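Side-chain contact in sugar ABC transporter substrate-binding protein (Treponema pallidum subsp. pallidum, PDB 5U2P), which probably serves as the periplasmic ligand-binding component of an ABC transporter, capturing a solute, possibly a sugar, for uptake: residues T66-D69 against D70-P73. Numbering follows the deposited sequence.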
# COMPACT_ATOMS: atom_id res chain seq x y z
N THR A 66 -8.33 12.31 22.51
CA THR A 66 -8.80 11.36 21.50
C THR A 66 -10.13 11.78 20.89
O THR A 66 -10.97 12.37 21.56
CB THR A 66 -8.98 9.94 22.07
OG1 THR A 66 -10.02 9.94 23.05
CG2 THR A 66 -7.68 9.43 22.68
N ILE A 67 -10.30 11.45 19.62
CA ILE A 67 -11.53 11.73 18.92
C ILE A 67 -12.07 10.44 18.31
O ILE A 67 -11.31 9.64 17.75
CB ILE A 67 -11.33 12.77 17.81
CG1 ILE A 67 -10.65 14.03 18.36
CG2 ILE A 67 -12.65 13.10 17.16
CD1 ILE A 67 -11.47 14.82 19.39
N GLN A 68 -13.38 10.24 18.45
CA GLN A 68 -14.08 9.12 17.82
C GLN A 68 -13.75 9.11 16.34
O GLN A 68 -13.84 10.13 15.67
CB GLN A 68 -15.59 9.25 18.04
CG GLN A 68 -16.40 8.02 17.71
CD GLN A 68 -17.86 8.18 18.09
OE1 GLN A 68 -18.19 8.41 19.25
NE2 GLN A 68 -18.75 8.07 17.10
N ASP A 69 -13.36 7.94 15.83
CA ASP A 69 -12.71 7.83 14.53
C ASP A 69 -13.49 8.44 13.39
O ASP A 69 -12.93 9.17 12.57
CB ASP A 69 -12.41 6.36 14.23
CG ASP A 69 -11.31 5.80 15.09
OD1 ASP A 69 -10.34 5.25 14.53
OD2 ASP A 69 -11.41 5.92 16.33
N ASP A 70 -14.79 8.15 13.33
CA ASP A 70 -15.61 8.65 12.24
C ASP A 70 -15.71 10.18 12.26
O ASP A 70 -16.10 10.80 11.27
CB ASP A 70 -17.01 8.02 12.29
CG ASP A 70 -17.80 8.44 13.51
OD1 ASP A 70 -17.52 7.90 14.61
OD2 ASP A 70 -18.70 9.29 13.38
N GLN A 71 -15.31 10.79 13.38
CA GLN A 71 -15.41 12.23 13.57
C GLN A 71 -14.06 12.93 13.41
O GLN A 71 -14.00 14.16 13.30
CB GLN A 71 -15.98 12.55 14.95
CG GLN A 71 -17.31 11.88 15.26
CD GLN A 71 -18.49 12.77 14.96
OE1 GLN A 71 -18.53 13.44 13.92
NE2 GLN A 71 -19.45 12.80 15.87
N TYR A 72 -12.98 12.15 13.41
CA TYR A 72 -11.65 12.73 13.55
C TYR A 72 -11.30 13.72 12.43
O TYR A 72 -10.81 14.80 12.72
CB TYR A 72 -10.58 11.63 13.62
CG TYR A 72 -9.20 12.22 13.82
CD1 TYR A 72 -8.35 12.43 12.74
CD2 TYR A 72 -8.77 12.61 15.08
CE1 TYR A 72 -7.10 12.99 12.92
CE2 TYR A 72 -7.52 13.17 15.27
CZ TYR A 72 -6.69 13.37 14.20
OH TYR A 72 -5.46 13.94 14.40
N PRO A 73 -11.55 13.35 11.16
CA PRO A 73 -11.18 14.30 10.10
C PRO A 73 -11.94 15.62 10.22
O PRO A 73 -11.35 16.68 10.04
CB PRO A 73 -11.54 13.56 8.82
CG PRO A 73 -11.52 12.11 9.20
CD PRO A 73 -12.03 12.07 10.61
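Ile67 lays its branched CB against the edge of the Tyr72 ring, near the ring plane, with CB 3.7 Å from CD2 of Tyr72. The two side chains cross at about a right angle. The CG2 methyl of Ile67, turned opposite the backbone N, reaches the start of the helix, 3.8 Å from CA of Tyr72. A beta-branched residue suits the end of strand 61-67, since it presents apolar carbon close to the main chain, where the helix begins. In Tyr72 a chi1 of -178° extends the ring away from the backbone N, its CD2 edge at Ile67. Tyrosine suits this buried place because its ring edge packs on Ile67 while its hydroxyl is satisfied by a hydrogen bond to the carbonyl oxygen of Glu90.

Between them the chain turns through a short 3-10 segment. The N of Gln71 bonds to O of Gln68 at 2.8 Å, and the N of Tyr72 bonds to O of Asp69 at 3.1 Å. Pro73, which has no N-H to offer, fits the first turn of helix 72-81, and its CD rests 3.6 Å from O of Asp69.

On the exposed side, the extended Gln68 chain crosses Asp70 at a slant, and NE2 of Gln68 donates to OD1 of Asp70 at 2.8 Å. The bond is fairly straight (163°), lies in the amide plane and uses the syn lone pair of the carboxylate, although the two planes are turned 44° apart. Asp69 instead directs OD2 to the backbone N of Lys41, tying the turn to the chain just beyond strand 33-39.

This strand-to-helix connection, in one lobe of what is probably a two-lobed solute-binding protein, thus combines an isoleucine packed on the edge of a buried tyrosine ring with a neutral amide that probably eases the negative charge of Asp70 at the surface.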